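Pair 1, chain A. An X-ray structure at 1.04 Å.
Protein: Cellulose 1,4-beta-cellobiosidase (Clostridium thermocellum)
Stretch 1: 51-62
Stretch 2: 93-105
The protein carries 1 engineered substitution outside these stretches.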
# COMPACT_ATOMS: atom_id res chain seq x y z
N GLN A 51 -17.05 -3.47 7.78
CA GLN A 51 -16.44 -3.41 6.47
C GLN A 51 -15.28 -2.43 6.44
O GLN A 51 -15.41 -1.28 6.87
CB GLN A 51 -17.49 -2.98 5.44
CG GLN A 51 -16.91 -2.67 4.08
CD GLN A 51 -17.98 -2.30 3.08
OE1 GLN A 51 -18.36 -1.13 2.94
NE2 GLN A 51 -18.50 -3.30 2.38
N LEU A 52 -14.16 -2.90 5.92
CA LEU A 52 -13.01 -2.05 5.65
C LEU A 52 -13.14 -1.45 4.27
O LEU A 52 -13.56 -2.13 3.32
CB LEU A 52 -11.73 -2.88 5.72
CG LEU A 52 -11.27 -3.20 7.13
CD1 LEU A 52 -10.34 -4.40 7.12
CD2 LEU A 52 -10.60 -1.99 7.76
N GLN A 53 -12.76 -0.18 4.15
CA GLN A 53 -12.85 0.55 2.90
C GLN A 53 -11.54 1.25 2.60
O GLN A 53 -10.89 1.81 3.50
CB GLN A 53 -13.95 1.60 3.00
CG GLN A 53 -15.29 1.00 3.35
CD GLN A 53 -16.37 2.04 3.54
OE1 GLN A 53 -16.08 3.21 3.81
NE2 GLN A 53 -17.62 1.62 3.41
N PHE A 54 -11.14 1.20 1.33
CA PHE A 54 -10.00 1.95 0.81
C PHE A 54 -10.50 3.15 0.03
O PHE A 54 -11.46 3.03 -0.75
CB PHE A 54 -9.21 1.04 -0.13
CG PHE A 54 -8.16 1.77 -0.93
CD1 PHE A 54 -6.89 1.93 -0.44
CD2 PHE A 54 -8.45 2.28 -2.19
CE1 PHE A 54 -5.91 2.59 -1.16
CE2 PHE A 54 -7.48 2.95 -2.93
CZ PHE A 54 -6.21 3.10 -2.41
N ILE A 55 -9.86 4.30 0.22
CA ILE A 55 -10.16 5.47 -0.59
C ILE A 55 -8.87 6.16 -1.00
O ILE A 55 -7.98 6.38 -0.16
CB ILE A 55 -11.06 6.48 0.14
CG1 ILE A 55 -12.29 5.80 0.75
CG2 ILE A 55 -11.48 7.59 -0.81
CD1 ILE A 55 -12.08 5.24 2.14
N CYS A 56 -8.76 6.48 -2.29
CA CYS A 56 -7.64 7.25 -2.82
C CYS A 56 -8.15 8.58 -3.35
O CYS A 56 -8.87 8.62 -4.35
CB CYS A 56 -6.97 6.49 -3.96
SG CYS A 56 -5.73 7.48 -4.82
N TYR A 57 -7.78 9.67 -2.68
CA TYR A 57 -8.23 10.99 -3.09
C TYR A 57 -7.46 11.54 -4.28
O TYR A 57 -7.97 12.42 -4.96
CB TYR A 57 -8.19 11.98 -1.91
CG TYR A 57 -9.20 11.63 -0.85
CD1 TYR A 57 -10.55 11.71 -1.12
CD2 TYR A 57 -8.82 11.19 0.41
CE1 TYR A 57 -11.50 11.37 -0.18
CE2 TYR A 57 -9.76 10.84 1.36
CZ TYR A 57 -11.10 10.94 1.06
OH TYR A 57 -12.03 10.58 2.00
N TYR A 58 -6.21 11.12 -4.47
CA TYR A 58 -5.51 11.47 -5.70
C TYR A 58 -4.42 10.47 -6.04
O TYR A 58 -3.69 10.04 -5.16
CB TYR A 58 -4.90 12.85 -5.55
CG TYR A 58 -4.05 13.23 -6.74
CD1 TYR A 58 -4.63 13.51 -7.97
CD2 TYR A 58 -2.67 13.27 -6.64
CE1 TYR A 58 -3.86 13.84 -9.06
CE2 TYR A 58 -1.89 13.60 -7.73
CZ TYR A 58 -2.49 13.88 -8.94
OH TYR A 58 -1.72 14.21 -10.02
N THR A 59 -4.30 10.14 -7.32
CA THR A 59 -3.06 9.59 -7.85
C THR A 59 -2.93 9.96 -9.32
O THR A 59 -3.94 9.99 -10.02
CB THR A 59 -2.98 8.06 -7.64
OG1 THR A 59 -1.73 7.57 -8.14
CG2 THR A 59 -4.11 7.32 -8.34
N PRO A 60 -1.71 10.20 -9.82
CA PRO A 60 -1.59 10.54 -11.25
C PRO A 60 -2.04 9.44 -12.21
O PRO A 60 -2.38 9.75 -13.36
CB PRO A 60 -0.09 10.81 -11.43
CG PRO A 60 0.39 11.21 -10.07
CD PRO A 60 -0.43 10.39 -9.10
N ILE A 61 -2.04 8.19 -11.77
CA ILE A 61 -2.43 7.08 -12.65
C ILE A 61 -3.95 6.93 -12.73
O ILE A 61 -4.47 6.11 -13.49
CB ILE A 61 -1.76 5.74 -12.24
CG1 ILE A 61 -2.24 5.26 -10.86
CG2 ILE A 61 -0.24 5.86 -12.28
CD1 ILE A 61 -1.80 3.86 -10.52
N GLY A 62 -4.63 7.72 -11.90
CA GLY A 62 -6.07 7.84 -11.77
C GLY A 62 -6.56 6.86 -10.72
O GLY A 62 -6.27 5.66 -10.77
N GLN A 93 7.70 6.03 -12.66
CA GLN A 93 7.06 5.85 -11.37
C GLN A 93 5.59 6.18 -11.48
O GLN A 93 5.17 6.90 -12.40
CB GLN A 93 7.71 6.73 -10.31
CG GLN A 93 7.61 8.21 -10.59
CD GLN A 93 8.06 9.04 -9.39
OE1 GLN A 93 8.91 8.61 -8.61
NE2 GLN A 93 7.45 10.20 -9.22
N THR A 94 4.80 5.68 -10.54
CA THR A 94 3.40 6.04 -10.50
C THR A 94 3.19 7.48 -10.07
O THR A 94 2.21 8.12 -10.46
CB THR A 94 2.61 5.14 -9.52
OG1 THR A 94 3.22 5.18 -8.21
CG2 THR A 94 2.59 3.71 -10.00
N GLY A 95 4.11 8.01 -9.27
CA GLY A 95 3.82 9.19 -8.49
C GLY A 95 2.96 8.80 -7.30
O GLY A 95 2.62 7.63 -7.10
N GLU A 96 2.59 9.80 -6.50
CA GLU A 96 1.90 9.51 -5.26
C GLU A 96 0.61 8.73 -5.48
O GLU A 96 -0.18 9.02 -6.39
CB GLU A 96 1.60 10.81 -4.50
CG GLU A 96 0.64 11.75 -5.22
CD GLU A 96 0.34 12.99 -4.42
OE1 GLU A 96 -0.15 12.88 -3.29
OE2 GLU A 96 0.58 14.10 -4.94
N ILE A 97 0.42 7.72 -4.64
CA ILE A 97 -0.86 7.06 -4.52
C ILE A 97 -1.31 7.34 -3.10
O ILE A 97 -0.84 6.72 -2.14
CB ILE A 97 -0.74 5.53 -4.73
CG1 ILE A 97 -0.08 5.23 -6.09
CG2 ILE A 97 -2.11 4.88 -4.63
CD1 ILE A 97 0.26 3.76 -6.29
N GLN A 98 -2.27 8.25 -2.95
CA GLN A 98 -2.77 8.55 -1.62
C GLN A 98 -3.61 7.38 -1.16
O GLN A 98 -4.30 6.74 -1.97
CB GLN A 98 -3.60 9.83 -1.64
CG GLN A 98 -2.76 11.04 -1.97
CD GLN A 98 -3.50 12.35 -1.89
OE1 GLN A 98 -4.62 12.43 -1.37
NE2 GLN A 98 -2.87 13.40 -2.39
N PHE A 99 -3.55 7.07 0.13
CA PHE A 99 -4.41 6.02 0.64
C PHE A 99 -4.99 6.36 1.99
O PHE A 99 -4.30 6.93 2.85
CB PHE A 99 -3.73 4.64 0.67
CG PHE A 99 -2.67 4.46 1.74
CD1 PHE A 99 -1.37 4.92 1.55
CD2 PHE A 99 -2.97 3.75 2.90
CE1 PHE A 99 -0.41 4.72 2.53
CE2 PHE A 99 -2.00 3.54 3.87
CZ PHE A 99 -0.72 4.02 3.68
N VAL A 100 -6.26 6.01 2.14
CA VAL A 100 -6.96 6.00 3.41
C VAL A 100 -7.60 4.63 3.57
O VAL A 100 -8.17 4.08 2.61
CB VAL A 100 -8.06 7.08 3.44
CG1 VAL A 100 -9.08 6.80 4.55
CG2 VAL A 100 -7.44 8.46 3.60
N ILE A 101 -7.48 4.06 4.77
CA ILE A 101 -8.21 2.85 5.13
C ILE A 101 -9.10 3.18 6.31
O ILE A 101 -8.63 3.66 7.35
CB ILE A 101 -7.28 1.69 5.53
CG1 ILE A 101 -6.28 1.37 4.42
CG2 ILE A 101 -8.09 0.46 5.92
CD1 ILE A 101 -5.09 0.58 4.89
N ARG A 102 -10.40 2.97 6.15
CA ARG A 102 -11.35 3.28 7.21
C ARG A 102 -12.40 2.19 7.29
O ARG A 102 -12.45 1.30 6.45
CB ARG A 102 -11.99 4.64 6.98
CG ARG A 102 -12.83 4.76 5.75
CD ARG A 102 -13.23 6.23 5.68
NE ARG A 102 -13.98 6.59 4.49
CZ ARG A 102 -13.79 7.71 3.79
NH1 ARG A 102 -12.85 8.58 4.15
NH2 ARG A 102 -14.53 7.94 2.73
N TYR A 103 -13.21 2.24 8.34
CA TYR A 103 -14.35 1.35 8.48
C TYR A 103 -15.64 2.00 8.02
O TYR A 103 -15.84 3.21 8.20
CB TYR A 103 -14.50 0.94 9.94
CG TYR A 103 -13.43 -0.00 10.44
CD1 TYR A 103 -13.51 -1.36 10.18
CD2 TYR A 103 -12.34 0.46 11.17
CE1 TYR A 103 -12.55 -2.23 10.64
CE2 TYR A 103 -11.37 -0.40 11.63
CZ TYR A 103 -11.48 -1.75 11.37
OH TYR A 103 -10.54 -2.65 11.82
N ALA A 104 -16.55 1.21 7.45
CA ALA A 104 -17.86 1.71 7.06
C ALA A 104 -18.59 2.37 8.23
O ALA A 104 -19.35 3.32 8.03
CB ALA A 104 -18.71 0.59 6.48
N ASP A 105 -18.39 1.85 9.43
CA ASP A 105 -19.03 2.42 10.62
C ASP A 105 -18.16 3.45 11.36
O ASP A 105 -18.51 3.88 12.45
CB ASP A 105 -19.54 1.32 11.56
CG ASP A 105 -18.43 0.55 12.23
OD1 ASP A 105 -17.25 0.87 11.99
OD2 ASP A 105 -18.75 -0.40 12.99
O HOH W 1 -16.61 4.95 5.93
O HOH W 2 -15.97 5.62 2.34

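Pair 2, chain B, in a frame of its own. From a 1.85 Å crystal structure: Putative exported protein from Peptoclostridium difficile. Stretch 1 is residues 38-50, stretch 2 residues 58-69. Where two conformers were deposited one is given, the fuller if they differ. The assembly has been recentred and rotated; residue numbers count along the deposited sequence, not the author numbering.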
# COMPACT_ATOMS: atom_id res chain seq x y z
N ASN B 38 17.67 3.33 29.68
CA ASN B 38 18.03 1.99 29.23
C ASN B 38 17.64 1.82 27.76
O ASN B 38 16.46 1.92 27.41
CB ASN B 38 17.37 0.92 30.09
CG ASN B 38 18.13 -0.40 30.02
OD1 ASN B 38 17.83 -1.27 29.20
ND2 ASN B 38 19.14 -0.53 30.88
N ILE B 39 18.63 1.54 26.93
CA ILE B 39 18.46 1.48 25.48
C ILE B 39 17.53 0.30 25.18
O ILE B 39 17.79 -0.83 25.62
CB ILE B 39 19.82 1.36 24.77
CG1 ILE B 39 20.65 2.64 24.97
CG2 ILE B 39 19.61 1.22 23.29
CD1 ILE B 39 21.33 2.83 26.34
N PRO B 40 16.41 0.54 24.50
CA PRO B 40 15.46 -0.56 24.25
C PRO B 40 15.89 -1.50 23.13
O PRO B 40 15.36 -2.61 23.03
CB PRO B 40 14.16 0.19 23.88
CG PRO B 40 14.65 1.47 23.24
CD PRO B 40 15.88 1.85 24.05
N LEU B 41 16.82 -1.10 22.27
CA LEU B 41 17.28 -1.93 21.16
C LEU B 41 18.79 -2.05 21.27
O LEU B 41 19.50 -1.04 21.18
CB LEU B 41 16.88 -1.32 19.81
CG LEU B 41 17.28 -2.06 18.54
CD1 LEU B 41 16.63 -3.47 18.53
CD2 LEU B 41 16.81 -1.27 17.33
N PHE B 42 19.27 -3.26 21.51
CA PHE B 42 20.67 -3.50 21.82
C PHE B 42 21.41 -3.95 20.58
O PHE B 42 20.99 -4.92 19.93
CB PHE B 42 20.83 -4.58 22.89
CG PHE B 42 22.19 -4.62 23.51
CD1 PHE B 42 23.13 -5.55 23.10
CD2 PHE B 42 22.54 -3.73 24.52
CE1 PHE B 42 24.39 -5.59 23.68
CE2 PHE B 42 23.79 -3.75 25.10
CZ PHE B 42 24.73 -4.69 24.68
N ILE B 43 22.51 -3.29 20.25
CA ILE B 43 23.32 -3.74 19.13
C ILE B 43 24.41 -4.64 19.68
O ILE B 43 25.35 -4.17 20.33
CB ILE B 43 23.89 -2.59 18.30
CG1 ILE B 43 22.76 -1.78 17.70
CG2 ILE B 43 24.78 -3.15 17.17
CD1 ILE B 43 23.23 -0.61 16.86
N ASN B 44 24.30 -5.94 19.42
CA ASN B 44 25.31 -6.90 19.86
C ASN B 44 26.57 -6.83 19.03
O ASN B 44 27.67 -7.09 19.56
CB ASN B 44 24.73 -8.32 19.80
CG ASN B 44 23.51 -8.46 20.68
OD1 ASN B 44 23.61 -8.34 21.90
ND2 ASN B 44 22.35 -8.68 20.06
N ASN B 45 26.45 -6.48 17.75
CA ASN B 45 27.57 -6.51 16.81
C ASN B 45 27.14 -5.97 15.46
O ASN B 45 25.95 -6.04 15.11
CB ASN B 45 28.10 -7.94 16.67
CG ASN B 45 29.56 -8.00 16.32
OD1 ASN B 45 30.24 -6.97 16.25
ND2 ASN B 45 30.07 -9.20 16.11
N SER B 46 28.08 -5.43 14.68
CA SER B 46 27.83 -5.12 13.28
C SER B 46 29.12 -5.45 12.54
O SER B 46 30.19 -4.98 12.94
CB SER B 46 27.41 -3.66 13.06
OG SER B 46 28.36 -2.77 13.59
N LYS B 47 29.02 -6.32 11.53
CA LYS B 47 30.17 -7.02 10.98
C LYS B 47 29.87 -7.33 9.52
O LYS B 47 28.73 -7.58 9.16
CB LYS B 47 30.44 -8.35 11.70
CG LYS B 47 31.43 -8.32 12.84
CD LYS B 47 31.64 -9.72 13.43
CE LYS B 47 32.31 -10.67 12.44
NZ LYS B 47 33.70 -10.26 12.08
N ILE B 48 30.89 -7.34 8.69
CA ILE B 48 30.74 -7.80 7.31
C ILE B 48 30.72 -9.31 7.35
O ILE B 48 31.60 -9.92 7.98
CB ILE B 48 31.91 -7.34 6.43
CG1 ILE B 48 32.12 -5.84 6.56
CG2 ILE B 48 31.71 -7.79 4.97
CD1 ILE B 48 31.56 -5.05 5.43
N GLN B 49 29.72 -9.90 6.71
CA GLN B 49 29.65 -11.34 6.50
C GLN B 49 29.35 -11.59 5.02
O GLN B 49 28.73 -10.77 4.34
CB GLN B 49 28.57 -11.96 7.39
CG GLN B 49 28.80 -11.61 8.87
CD GLN B 49 27.88 -12.33 9.86
OE1 GLN B 49 27.04 -13.16 9.48
NE2 GLN B 49 28.04 -12.01 11.15
N TYR B 50 29.82 -12.74 4.54
CA TYR B 50 29.63 -13.14 3.14
C TYR B 50 28.69 -14.34 3.07
O TYR B 50 28.77 -15.25 3.91
CB TYR B 50 30.97 -13.49 2.50
CG TYR B 50 31.96 -12.37 2.66
CD1 TYR B 50 32.76 -12.27 3.80
CD2 TYR B 50 32.06 -11.37 1.70
CE1 TYR B 50 33.66 -11.22 3.95
CE2 TYR B 50 32.95 -10.33 1.84
CZ TYR B 50 33.75 -10.25 2.95
OH TYR B 50 34.63 -9.20 3.06
N PRO B 58 28.81 -9.71 -0.00
CA PRO B 58 29.04 -9.10 1.33
C PRO B 58 27.82 -8.36 1.85
O PRO B 58 27.15 -7.63 1.12
CB PRO B 58 30.17 -8.10 1.06
CG PRO B 58 29.88 -7.59 -0.34
CD PRO B 58 29.27 -8.83 -1.10
N SER B 59 27.57 -8.51 3.16
CA SER B 59 26.54 -7.72 3.81
C SER B 59 27.05 -7.17 5.14
O SER B 59 27.81 -7.83 5.86
CB SER B 59 25.25 -8.52 4.12
OG SER B 59 24.56 -8.95 2.96
N ASN B 60 26.56 -5.99 5.49
CA ASN B 60 26.70 -5.46 6.85
C ASN B 60 25.63 -6.13 7.71
O ASN B 60 24.44 -5.86 7.53
CB ASN B 60 26.54 -3.94 6.77
CG ASN B 60 26.49 -3.25 8.13
OD1 ASN B 60 26.04 -2.10 8.23
ND2 ASN B 60 26.94 -3.91 9.14
N VAL B 61 26.02 -7.04 8.60
CA VAL B 61 25.06 -7.79 9.40
C VAL B 61 25.05 -7.20 10.81
O VAL B 61 26.05 -7.26 11.53
CB VAL B 61 25.38 -9.28 9.42
CG1 VAL B 61 24.33 -10.04 10.29
CG2 VAL B 61 25.38 -9.83 7.95
N ILE B 62 23.92 -6.61 11.19
CA ILE B 62 23.73 -5.99 12.50
C ILE B 62 22.93 -6.95 13.37
O ILE B 62 21.78 -7.27 13.06
CB ILE B 62 23.01 -4.63 12.37
CG1 ILE B 62 23.74 -3.79 11.32
CG2 ILE B 62 22.97 -3.93 13.75
CD1 ILE B 62 23.07 -2.49 10.96
N SER B 63 23.56 -7.42 14.46
CA SER B 63 22.91 -8.34 15.38
C SER B 63 22.22 -7.53 16.47
O SER B 63 22.88 -6.76 17.19
CB SER B 63 23.91 -9.33 15.95
OG SER B 63 23.34 -10.05 17.03
N LEU B 64 20.90 -7.64 16.54
CA LEU B 64 20.05 -6.86 17.42
C LEU B 64 19.34 -7.73 18.45
O LEU B 64 19.03 -8.91 18.21
CB LEU B 64 18.98 -6.11 16.61
CG LEU B 64 19.44 -5.19 15.48
CD1 LEU B 64 18.24 -4.79 14.62
CD2 LEU B 64 20.09 -3.96 16.09
N THR B 65 19.05 -7.11 19.59
CA THR B 65 18.24 -7.71 20.65
C THR B 65 17.25 -6.65 21.13
O THR B 65 17.68 -5.57 21.54
CB THR B 65 19.10 -8.19 21.84
OG1 THR B 65 19.97 -9.25 21.43
CG2 THR B 65 18.21 -8.65 23.01
N ASN B 66 15.95 -6.94 21.10
CA ASN B 66 14.94 -6.06 21.70
C ASN B 66 14.91 -6.30 23.21
O ASN B 66 14.27 -7.24 23.68
CB ASN B 66 13.57 -6.32 21.10
CG ASN B 66 12.47 -5.41 21.69
OD1 ASN B 66 12.69 -4.69 22.65
ND2 ASN B 66 11.29 -5.46 21.08
N SER B 67 15.58 -5.45 23.97
CA SER B 67 15.66 -5.66 25.41
C SER B 67 14.47 -5.06 26.17
O SER B 67 14.41 -5.20 27.40
CB SER B 67 16.97 -5.08 25.95
OG SER B 67 17.16 -3.76 25.49
N SER B 68 13.54 -4.41 25.49
CA SER B 68 12.42 -3.78 26.17
C SER B 68 11.24 -4.73 26.25
O SER B 68 11.27 -5.86 25.74
CB SER B 68 12.02 -2.49 25.46
OG SER B 68 11.22 -2.75 24.32
N GLU B 69 10.18 -4.27 26.90
CA GLU B 69 8.96 -5.05 27.04
C GLU B 69 7.95 -4.76 25.93
O GLU B 69 6.82 -5.27 25.98
CB GLU B 69 8.34 -4.79 28.41
CG GLU B 69 9.19 -5.32 29.55
CD GLU B 69 8.62 -5.00 30.92
OE1 GLU B 69 8.18 -3.84 31.13
OE2 GLU B 69 8.59 -5.90 31.79
O HOH W 3 19.50 -2.81 26.35

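Superposing N, CA and C of 14 central residues brings pair 2 onto pair 1 with an RMSD of 0.7 Å. In both, two antiparallel strands approach to 4.6 Å between axes, with 153° between their N-to-C directions in pair 1 and 158° in pair 2. The backbone bonding coincides around one matched pair of residues: Ile A55 N to Val A100 O and Val A100 N to Ile A55 O are both 2.9 Å, and at the equivalent Phe B42 and Thr B65, Phe B42 N to Thr B65 O is 2.8 Å and Thr B65 N to Phe B42 O 2.9 Å.

The irregularity beyond this point is also shared. In pair 2 the register shifts by one between Ile B43 and Asn B45, a beta bulge; Ser B63 N then donates to Asn B45 O at 2.8 Å. The matched bond in pair 1 runs from Gln A98 N to Tyr A58 O, 3.2 Å.

On the face of Phe A54 and Ile A101, matched by Leu B41 and Asn B66, both first-strand side chains have chi1 t and ends that come nearer the partner strand. Phe A54 CE1 lies 3.5 Å from Phe A99 CB; the smaller Leu B41 places CD1 4.0 Å from Leu B64 CB, the matched residue. Next, Cys A56 SG reaches Ile A97 CG2 at 4.5 Å, whereas branched Ile B43 brings CG2 to 3.9 Å from Ile B62 CG2 and CG1 to 3.8 Å from Leu B64 CD2. The partners Ile A97 and Ile B62 share rotamers m and t, their side-chain centres 1.1 Å apart. Thr A59 and Ser B46 also coincide closely, but Thr A59 OG1 (chi1 t) donates to Glu A96 O at 2.8 Å, while Ser B46 (chi1 p) offers CB to Ile B62 CG1 at 4.1 Å and its hydroxyl bonds elsewhere in the structure.

On the other face, Val A100 and Thr B65 have side-chain centres just 0.6 Å apart, yet the chemistry differs. Val A100 makes apolar contacts, CG1 to Ile A55 CD1 at 4.2 Å and CG2 to Tyr A57 CE2 at 4.0 Å. Asn B44, matching Tyr A57, instead donates from ND2 to Thr B65 OG1 at 2.8 Å (167°). The longer Tyr A57 carries its polar end farther along the strand, where Arg A102 NH1 donates to Tyr A57 OH at 3.0 Å and Ile A55 CD1 covers one guanidinium face, 3.3 Å from Arg A102 NE. One backbone frame thus accommodates an apolar contact or a hydrogen bond at the same site.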